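Local structure of xyloglucanase (Paenibacillus pabuli, 2JEQ) at residues G45-N50 with V359-G364; G322-I327 with A342-V347. The protein hydrolyses internal beta-1,4-glucosidic bonds in the xyloglucan backbone, probably as an endo-acting glycoside hydrolase of family 5. All coordinates share one frame; numbering follows the deposited sequence.

In the fold
Contact 1 closes the TIM barrel by joining its first strand to its eighth, and contact 2 packs the end of the seventh strand against the following helix, 336-353, in the coat around the sheet. Both are buried, with centres about 11 Å apart, and both reach the same glucose of chain C. Contact 1 is rich in hydrogen bonds and runs into the sugar site, whereas contact 2 is largely apolar between strand and helix, its polar chemistry lying mostly at Glu323, which faces the sugar. They meet directly where Asn47 reaches strand 319-324, and again where Trp361 N probably bonds Phe324 O.

Contact 1. Residues G45-N50 with V359-G364; sequences GWNLGN and VYWDNG. With BGC (beta-D-glucopyranose), chain B; BGC (beta-D-glucopyranose), chain C.
Gly45 and Trp46 run parallel to Val359 and Tyr360 as neighbouring strands, and Gly45 O accepts from Tyr360 N at 2.8 Å. Carbonyl oxygen Tyr360 O is gripped twice by Asn47. The backbone Asn47 N reaches this O from 2.7 Å, almost in line with the carbonyl bond, while Asn47 ND2 comes from well above the carbonyl plane, 3.1 Å from Tyr360 O. With ND2 also bonded to Gly322 O and OD1 to Arg87, the rotation of this buried amide is fixed. These bonds join the first and eighth strands, the seam that closes the TIM barrel. Gly45 packs its bare CA against Val359, where a CB would probably crowd CG2.

On the outer side, CG of Asp362 lies opposite its own backbone N (chi1 -170°), which brings OD2 to 2.8 Å from Trp46 NE1. The indole and carboxylate planes stand 67° apart, with NE1 approaching OD2 from above the carboxylate plane. Asp362 OD1 accepts from Gly364 N in an Asx turn and pairs with Arg376, a charge that probably favours the ionised acid.

Trp361 presents its CE3 and CZ3 rim to the Asn47 amide, with CE3 3.4 Å from Asn47 CG. One face of its ring lies under the chain C glucose, with C3 offset toward the rim, consistent with an aromatic sugar platform. Trp361 NE1 donates to O2 of the chain B glucose at 3.3 Å, a nearly straight bond. Asn363 ND2 and Asn50 ND2 both donate to O3 of that glucose, Asn363 ND2 from 2.8 Å, and a water links Asn50 ND2 to Asn363 O.

Contact 2. Residues G322-I327 with A342-V347; sequences GEFGSI and AYAKAV. With BGC (beta-D-glucopyranose), chain C.
The Phe324 and Val347 side chains run antiparallel and overlap alongside, so that the valine methyl CG1 rests over a face of the phenyl ring, 3.9 Å from its centroid and 28° off the normal. This CH-pi contact brings Val347 CG1 to 3.5 Å from Phe324 CD2. A chi1 of 77° sets the phenyl between its backbone N and carbonyl carbon and turns its edge to Ala344, whose CB lies 4.0 Å from Phe324 CE2. The other valine methyl, CG2, sits over the centre of the Tyr343 ring, so Val347 is wedged between two aromatic faces. Tyr343 brings CE2 to 3.6 Å from Gly325 O, a buried carbonyl oxygen with no hydrogen-bond partner, while its hydroxyl bonds Ser267 O. At Gly325 phi is 151°, a backbone shape in which a CB would crowd the preceding carbonyl oxygen.

Glu323 points to the barrel interior at the end of the seventh strand, where family 5 enzymes carry their nucleophile; its OE2 accepts from O2 of the chain C glucose at 2.8 Å and forms a salt bridge to Arg87. With an alanine here, that hydroxyl and Arg87 would probably lose their shared carboxylate mate.

The contact belongs to the beta-alpha-beta unit of strand 319-324, helix 336-353 and strand 356-360; Val347 also packs on Phe305 of helix 298-313, and Ala344 on Ile386 of helix 384-393.

Contact 1. Residues G45-N50 with V359-G364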
ATOM      1  N   GLY A  45      -0.546  -9.416  -4.979  1.00 16.54           N
ATOM      2  CA  GLY A  45      -1.374  -8.239  -5.086  1.00 14.97           C
ATOM      3  C   GLY A  45      -0.989  -7.309  -6.204  1.00 15.07           C
ATOM      4  O   GLY A  45       0.169  -7.288  -6.675  1.00 15.51           O
ATOM      5  N   TRP A  46      -1.956  -6.498  -6.605  1.00 13.89           N
ATOM      6  CA  TRP A  46      -1.756  -5.467  -7.616  1.00 13.55           C
ATOM      7  C   TRP A  46      -2.358  -4.138  -7.138  1.00 13.55           C
ATOM      8  O   TRP A  46      -3.465  -4.117  -6.637  1.00 14.11           O
ATOM      9  CB  TRP A  46      -2.398  -5.947  -8.910  1.00 13.56           C
ATOM     10  CG  TRP A  46      -2.231  -5.064 -10.095  1.00 14.63           C
ATOM     11  CD1 TRP A  46      -1.154  -5.001 -10.941  1.00 14.87           C
ATOM     12  CD2 TRP A  46      -3.179  -4.116 -10.572  1.00 14.43           C
ATOM     13  NE1 TRP A  46      -1.371  -4.055 -11.922  1.00 15.76           N
ATOM     14  CE2 TRP A  46      -2.618  -3.509 -11.732  1.00 15.26           C
ATOM     15  CE3 TRP A  46      -4.463  -3.736 -10.153  1.00 12.40           C
ATOM     16  CZ2 TRP A  46      -3.299  -2.528 -12.471  1.00 15.30           C
ATOM     17  CZ3 TRP A  46      -5.149  -2.756 -10.889  1.00 14.55           C
ATOM     18  CH2 TRP A  46      -4.551  -2.155 -12.031  1.00 14.98           C
ATOM     19  N   ASN A  47      -1.614  -3.041  -7.253  1.00 12.85           N
ATOM     20  CA  ASN A  47      -2.155  -1.713  -6.897  1.00 12.16           C
ATOM     21  C   ASN A  47      -2.880  -1.039  -8.044  1.00 12.08           C
ATOM     22  O   ASN A  47      -2.352  -0.959  -9.161  1.00 13.08           O
ATOM     23  CB  ASN A  47      -1.048  -0.782  -6.427  1.00 11.08           C
ATOM     24  CG  ASN A  47      -0.759  -0.908  -4.951  1.00 12.48           C
ATOM     25  OD1 ASN A  47      -1.391  -0.241  -4.097  1.00 12.86           O
ATOM     26  ND2 ASN A  47       0.250  -1.725  -4.626  1.00 15.51           N
ATOM     27  N   LEU A  48      -4.072  -0.511  -7.763  1.00 12.72           N
ATOM     28  CA  LEU A  48      -4.830   0.288  -8.717  1.00 11.89           C
ATOM     29  C   LEU A  48      -4.331   1.728  -8.571  1.00 12.45           C
ATOM     30  O   LEU A  48      -5.045   2.624  -8.107  1.00 14.51           O
ATOM     31  CB  LEU A  48      -6.345   0.160  -8.461  1.00 12.78           C
ATOM     32  CG  LEU A  48      -7.360   0.861  -9.365  1.00 11.78           C
ATOM     33  CD1 LEU A  48      -7.237   0.367 -10.824  1.00 12.54           C
ATOM     34  CD2 LEU A  48      -8.828   0.753  -8.854  1.00  9.55           C
ATOM     35  N   GLY A  49      -3.066   1.931  -8.921  1.00 13.29           N
ATOM     36  CA  GLY A  49      -2.374   3.181  -8.576  1.00 12.47           C
ATOM     37  C   GLY A  49      -2.683   4.286  -9.543  1.00 12.19           C
ATOM     38  O   GLY A  49      -3.047   4.019 -10.700  1.00 10.99           O
ATOM     39  N   ASN A  50      -2.468   5.535  -9.096  1.00 13.63           N
ATOM     40  CA  ASN A  50      -2.926   6.753  -9.821  1.00 13.66           C
ATOM     41  C   ASN A  50      -4.405   6.761 -10.278  1.00 14.23           C
ATOM     42  O   ASN A  50      -4.754   7.156 -11.429  1.00 13.66           O
ATOM     43  CB  ASN A  50      -1.996   7.071 -11.010  1.00 14.65           C
ATOM     44  CG  ASN A  50      -0.660   7.634 -10.579  1.00 13.32           C
ATOM     45  OD1 ASN A  50      -0.334   7.684  -9.386  1.00 13.41           O
ATOM     46  ND2 ASN A  50       0.132   8.054 -11.560  1.00 14.71           N
ATOM     47  N   VAL A 359       2.578  -6.985  -3.050  1.00 14.73           N
ATOM     48  CA  VAL A 359       1.581  -6.226  -3.808  1.00 14.17           C
ATOM     49  C   VAL A 359       2.294  -5.248  -4.764  1.00 13.60           C
ATOM     50  O   VAL A 359       2.890  -4.278  -4.325  1.00 12.85           O
ATOM     51  CB  VAL A 359       0.622  -5.445  -2.864  1.00 13.95           C
ATOM     52  CG1 VAL A 359      -0.466  -4.724  -3.648  1.00 15.13           C
ATOM     53  CG2 VAL A 359      -0.004  -6.405  -1.808  1.00 13.04           C
ATOM     54  N   TYR A 360       2.221  -5.528  -6.063  1.00 12.31           N
ATOM     55  CA  TYR A 360       2.869  -4.712  -7.069  1.00 12.84           C
ATOM     56  C   TYR A 360       2.312  -3.280  -7.227  1.00 12.21           C
ATOM     57  O   TYR A 360       1.088  -3.083  -7.275  1.00 12.56           O
ATOM     58  CB  TYR A 360       2.907  -5.469  -8.422  1.00 13.11           C
ATOM     59  CG  TYR A 360       3.658  -4.696  -9.476  1.00 15.46           C
ATOM     60  CD1 TYR A 360       5.051  -4.714  -9.518  1.00 12.75           C
ATOM     61  CD2 TYR A 360       2.975  -3.871 -10.367  1.00 17.76           C
ATOM     62  CE1 TYR A 360       5.754  -3.987 -10.487  1.00 14.61           C
ATOM     63  CE2 TYR A 360       3.666  -3.106 -11.297  1.00 16.76           C
ATOM     64  CZ  TYR A 360       5.042  -3.191 -11.360  1.00 15.47           C
ATOM     65  OH  TYR A 360       5.687  -2.455 -12.283  1.00 17.52           O
ATOM     66  N   TRP A 361       3.215  -2.297  -7.298  1.00 12.35           N
ATOM     67  CA  TRP A 361       2.836  -0.902  -7.585  1.00 12.98           C
ATOM     68  C   TRP A 361       2.696  -0.621  -9.090  1.00 12.88           C
ATOM     69  O   TRP A 361       3.679  -0.512  -9.780  1.00 13.50           O
ATOM     70  CB  TRP A 361       3.834   0.117  -7.016  1.00 13.27           C
ATOM     71  CG  TRP A 361       3.350   1.538  -7.284  1.00 12.35           C
ATOM     72  CD1 TRP A 361       3.928   2.477  -8.104  1.00 13.65           C
ATOM     73  CD2 TRP A 361       2.179   2.136  -6.759  1.00 14.09           C
ATOM     74  NE1 TRP A 361       3.173   3.632  -8.115  1.00 14.00           N
ATOM     75  CE2 TRP A 361       2.102   3.456  -7.281  1.00 14.88           C
ATOM     76  CE3 TRP A 361       1.187   1.705  -5.872  1.00 14.45           C
ATOM     77  CZ2 TRP A 361       1.066   4.324  -6.958  1.00 14.31           C
ATOM     78  CZ3 TRP A 361       0.149   2.568  -5.564  1.00 14.02           C
ATOM     79  CH2 TRP A 361       0.104   3.861  -6.092  1.00 13.79           C
ATOM     80  N   ASP A 362       1.464  -0.464  -9.558  1.00 13.09           N
ATOM     81  CA  ASP A 362       1.171  -0.181 -10.963  1.00 12.96           C
ATOM     82  C   ASP A 362       0.503   1.182 -10.987  1.00 12.61           C
ATOM     83  O   ASP A 362      -0.546   1.374 -10.389  1.00 13.64           O
ATOM     84  CB  ASP A 362       0.241  -1.262 -11.512  1.00 12.67           C
ATOM     85  CG  ASP A 362       0.062  -1.203 -13.019  1.00 13.46           C
ATOM     86  OD1 ASP A 362      -0.114  -0.104 -13.613  1.00 12.41           O
ATOM     87  OD2 ASP A 362       0.067  -2.305 -13.633  1.00 12.66           O
ATOM     88  N   ASN A 363       1.130   2.161 -11.614  1.00 13.40           N
ATOM     89  CA  ASN A 363       0.501   3.475 -11.658  1.00 13.31           C
ATOM     90  C   ASN A 363      -0.196   3.777 -13.021  1.00 13.64           C
ATOM     91  O   ASN A 363      -0.582   4.931 -13.290  1.00 13.18           O
ATOM     92  CB  ASN A 363       1.513   4.558 -11.272  1.00 13.23           C
ATOM     93  CG  ASN A 363       2.586   4.793 -12.339  1.00 14.17           C
ATOM     94  OD1 ASN A 363       2.788   3.971 -13.235  1.00 13.44           O
ATOM     95  ND2 ASN A 363       3.269   5.950 -12.251  1.00 14.41           N
ATOM     96  N   GLY A 364      -0.305   2.766 -13.896  1.00 13.97           N
ATOM     97  CA  GLY A 364      -0.978   2.970 -15.195  1.00 14.66           C
ATOM     98  C   GLY A 364      -0.152   3.660 -16.275  1.00 15.98           C
ATOM     99  O   GLY A 364      -0.517   3.671 -17.470  1.00 16.33           O
TER
HETATM  100  C2  BGC B   2       3.152   7.602  -8.835  1.00 19.52           C
HETATM  101  C3  BGC B   2       3.390   8.844  -9.653  1.00 17.70           C
HETATM  102  C4  BGC B   2       2.588  10.020  -9.079  1.00 19.65           C
HETATM  103  C5  BGC B   2       2.940  10.153  -7.591  1.00 20.22           C
HETATM  104  C6  BGC B   2       2.230  11.327  -6.919  1.00 22.02           C
HETATM  105  C1  BGC B   2       3.484   7.880  -7.375  1.00 20.43           C
HETATM  106  O2  BGC B   2       3.934   6.557  -9.359  1.00 17.76           O
HETATM  107  O3  BGC B   2       3.040   8.460 -10.966  1.00 20.45           O
HETATM  108  O4  BGC B   2       3.036  11.204  -9.703  1.00 20.91           O
HETATM  109  O5  BGC B   2       2.688   8.935  -6.901  1.00 18.85           O
HETATM  110  O6  BGC B   2       3.126  11.849  -5.953  1.00 26.90           O
HETATM  111  C2  BGC C   1       3.304   5.980  -3.023  1.00 29.37           C
HETATM  112  C3  BGC C   1       2.708   6.195  -4.409  1.00 27.54           C
HETATM  113  C4  BGC C   1       3.783   6.650  -5.426  1.00 28.89           C
HETATM  114  C5  BGC C   1       5.021   5.737  -5.332  1.00 30.97           C
HETATM  115  C6  BGC C   1       6.186   6.008  -6.301  1.00 32.88           C
HETATM  116  C1  BGC C   1       4.499   5.072  -3.244  1.00 29.98           C
HETATM  117  O1  BGC C   1       5.026   4.539  -2.058  1.00 33.21           O
HETATM  118  O2  BGC C   1       2.350   5.400  -2.153  1.00 29.79           O
HETATM  119  O3  BGC C   1       1.689   7.150  -4.311  1.00 28.36           O
HETATM  120  O4  BGC C   1       3.226   6.639  -6.722  1.00 24.56           O
HETATM  121  O5  BGC C   1       5.446   5.819  -3.976  1.00 31.05           O
HETATM  122  O6  BGC C   1       6.658   7.343  -6.188  1.00 34.92           O
HETATM  123  O   HOH W   1      -0.477   7.342 -14.498  1.00 19.08           O

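Contact 2. Residues G322-I327 with A342-V347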
ATOM      1  N   GLY A 322       2.833  -3.658   0.754  1.00 14.19           N
ATOM      2  CA  GLY A 322       1.722  -3.038   0.019  1.00 14.06           C
ATOM      3  C   GLY A 322       2.080  -2.382  -1.300  1.00 13.99           C
ATOM      4  O   GLY A 322       1.220  -2.176  -2.140  1.00 14.53           O
ATOM      5  N   GLU A 323       3.368  -2.084  -1.476  1.00 14.36           N
ATOM      6  CA  GLU A 323       3.920  -1.605  -2.731  1.00 15.06           C
ATOM      7  C   GLU A 323       5.388  -2.088  -2.920  1.00 14.78           C
ATOM      8  O   GLU A 323       6.196  -2.154  -1.967  1.00 15.01           O
ATOM      9  CB  GLU A 323       3.834  -0.060  -2.830  1.00 13.81           C
ATOM     10  CG  GLU A 323       2.499   0.558  -2.468  1.00 13.72           C
ATOM     11  CD  GLU A 323       2.562   2.094  -2.466  1.00 16.97           C
ATOM     12  OE1 GLU A 323       3.682   2.593  -2.680  1.00 19.51           O
ATOM     13  OE2 GLU A 323       1.518   2.777  -2.236  1.00 16.78           O
ATOM     14  N   PHE A 324       5.701  -2.453  -4.167  1.00 14.59           N
ATOM     15  CA  PHE A 324       7.062  -2.750  -4.638  1.00 13.75           C
ATOM     16  C   PHE A 324       7.040  -2.599  -6.185  1.00 14.72           C
ATOM     17  O   PHE A 324       5.965  -2.609  -6.827  1.00 14.57           O
ATOM     18  CB  PHE A 324       7.554  -4.170  -4.226  1.00 14.22           C
ATOM     19  CG  PHE A 324       6.977  -5.305  -5.042  1.00 13.19           C
ATOM     20  CD1 PHE A 324       5.744  -5.855  -4.713  1.00 11.92           C
ATOM     21  CD2 PHE A 324       7.675  -5.829  -6.143  1.00 12.91           C
ATOM     22  CE1 PHE A 324       5.203  -6.902  -5.473  1.00 11.62           C
ATOM     23  CE2 PHE A 324       7.133  -6.869  -6.913  1.00 13.64           C
ATOM     24  CZ  PHE A 324       5.892  -7.409  -6.569  1.00 13.29           C
ATOM     25  N   GLY A 325       8.208  -2.423  -6.769  1.00 13.41           N
ATOM     26  CA  GLY A 325       8.289  -2.288  -8.210  1.00 14.57           C
ATOM     27  C   GLY A 325       9.465  -1.429  -8.598  1.00 14.29           C
ATOM     28  O   GLY A 325      10.114  -0.838  -7.741  1.00 13.93           O
ATOM     29  N   SER A 326       9.741  -1.393  -9.905  1.00 15.61           N
ATOM     30  CA  SER A 326      10.811  -0.591 -10.476  1.00 15.37           C
ATOM     31  C   SER A 326      10.280   0.116 -11.722  1.00 15.78           C
ATOM     32  O   SER A 326       9.463  -0.428 -12.479  1.00 14.83           O
ATOM     33  CB  SER A 326      12.037  -1.450 -10.841  1.00 15.81           C
ATOM     34  OG  SER A 326      11.669  -2.603 -11.605  1.00 15.55           O
ATOM     35  N   ILE A 327      10.748   1.347 -11.891  1.00 16.45           N
ATOM     36  CA  ILE A 327      10.329   2.202 -12.986  1.00 16.03           C
ATOM     37  C   ILE A 327      10.923   1.754 -14.322  1.00 16.23           C
ATOM     38  O   ILE A 327      12.040   1.216 -14.383  1.00 16.19           O
ATOM     39  CB  ILE A 327      10.709   3.698 -12.744  1.00 15.37           C
ATOM     40  CG1 ILE A 327      12.233   3.924 -12.526  1.00 15.99           C
ATOM     41  CG2 ILE A 327       9.934   4.279 -11.600  1.00 16.30           C
ATOM     42  CD1 ILE A 327      12.602   5.429 -12.445  1.00 16.06           C
ATOM     43  N   ALA A 342      13.409  -9.546 -13.019  1.00 17.03           N
ATOM     44  CA  ALA A 342      14.292 -10.197 -12.044  1.00 17.70           C
ATOM     45  C   ALA A 342      14.058  -9.621 -10.651  1.00 17.53           C
ATOM     46  O   ALA A 342      13.954 -10.357  -9.687  1.00 18.30           O
ATOM     47  CB  ALA A 342      15.761 -10.008 -12.440  1.00 16.63           C
ATOM     48  N   TYR A 343      13.979  -8.301 -10.570  1.00 17.44           N
ATOM     49  CA  TYR A 343      13.693  -7.592  -9.342  1.00 17.33           C
ATOM     50  C   TYR A 343      12.335  -8.031  -8.793  1.00 17.82           C
ATOM     51  O   TYR A 343      12.242  -8.444  -7.633  1.00 18.07           O
ATOM     52  CB  TYR A 343      13.687  -6.089  -9.606  1.00 17.92           C
ATOM     53  CG  TYR A 343      13.426  -5.246  -8.373  1.00 18.58           C
ATOM     54  CD1 TYR A 343      14.410  -5.091  -7.404  1.00 19.67           C
ATOM     55  CD2 TYR A 343      12.204  -4.590  -8.195  1.00 16.14           C
ATOM     56  CE1 TYR A 343      14.197  -4.323  -6.279  1.00 20.99           C
ATOM     57  CE2 TYR A 343      11.968  -3.818  -7.057  1.00 18.05           C
ATOM     58  CZ  TYR A 343      12.974  -3.696  -6.107  1.00 19.83           C
ATOM     59  OH  TYR A 343      12.780  -2.953  -4.987  1.00 20.42           O
ATOM     60  N   ALA A 344      11.296  -7.972  -9.628  1.00 16.75           N
ATOM     61  CA  ALA A 344       9.950  -8.405  -9.204  1.00 16.68           C
ATOM     62  C   ALA A 344       9.895  -9.882  -8.810  1.00 16.73           C
ATOM     63  O   ALA A 344       9.164 -10.249  -7.867  1.00 17.29           O
ATOM     64  CB  ALA A 344       8.919  -8.078 -10.241  1.00 15.62           C
ATOM     65  N   LYS A 345      10.627 -10.741  -9.529  1.00 18.00           N
ATOM     66  CA  LYS A 345      10.663 -12.161  -9.145  1.00 17.92           C
ATOM     67  C   LYS A 345      11.252 -12.311  -7.755  1.00 18.17           C
ATOM     68  O   LYS A 345      10.692 -13.021  -6.910  1.00 18.51           O
ATOM     69  CB  LYS A 345      11.439 -13.027 -10.133  1.00 18.68           C
ATOM     70  CG  LYS A 345      11.385 -14.493  -9.781  1.00 19.39           C
ATOM     71  CD  LYS A 345      11.286 -15.320 -11.041  1.00 24.90           C
ATOM     72  CE  LYS A 345      11.930 -16.689 -10.863  1.00 27.20           C
ATOM     73  NZ  LYS A 345      11.852 -17.526 -12.123  1.00 30.57           N
ATOM     74  N   ALA A 346      12.384 -11.653  -7.527  1.00 18.23           N
ATOM     75  CA  ALA A 346      13.107 -11.815  -6.264  1.00 18.30           C
ATOM     76  C   ALA A 346      12.275 -11.311  -5.109  1.00 18.41           C
ATOM     77  O   ALA A 346      12.128 -12.000  -4.085  1.00 18.33           O
ATOM     78  CB  ALA A 346      14.456 -11.127  -6.307  1.00 16.53           C
ATOM     79  N   VAL A 347      11.722 -10.107  -5.272  1.00 17.91           N
ATOM     80  CA  VAL A 347      10.872  -9.510  -4.243  1.00 16.73           C
ATOM     81  C   VAL A 347       9.630 -10.382  -3.899  1.00 17.53           C
ATOM     82  O   VAL A 347       9.325 -10.611  -2.718  1.00 16.76           O
ATOM     83  CB  VAL A 347      10.468  -8.083  -4.631  1.00 16.64           C
ATOM     84  CG1 VAL A 347       9.482  -7.530  -3.628  1.00 15.23           C
ATOM     85  CG2 VAL A 347      11.719  -7.195  -4.685  1.00 15.72           C
TER
HETATM   86  C2  BGC C   1       3.304   5.980  -3.023  1.00 29.37           C
HETATM   87  C3  BGC C   1       2.708   6.195  -4.409  1.00 27.54           C
HETATM   88  C4  BGC C   1       3.783   6.650  -5.426  1.00 28.89           C
HETATM   89  C5  BGC C   1       5.021   5.737  -5.332  1.00 30.97           C
HETATM   90  C6  BGC C   1       6.186   6.008  -6.301  1.00 32.88           C
HETATM   91  C1  BGC C   1       4.499   5.072  -3.244  1.00 29.98           C
HETATM   92  O1  BGC C   1       5.026   4.539  -2.058  1.00 33.21           O
HETATM   93  O2  BGC C   1       2.350   5.400  -2.153  1.00 29.79           O
HETATM   94  O3  BGC C   1       1.689   7.150  -4.311  1.00 28.36           O
HETATM   95  O4  BGC C   1       3.226   6.639  -6.722  1.00 24.56           O
HETATM   96  O5  BGC C   1       5.446   5.819  -3.976  1.00 31.05           O
HETATM   97  O6  BGC C   1       6.658   7.343  -6.188  1.00 34.92           O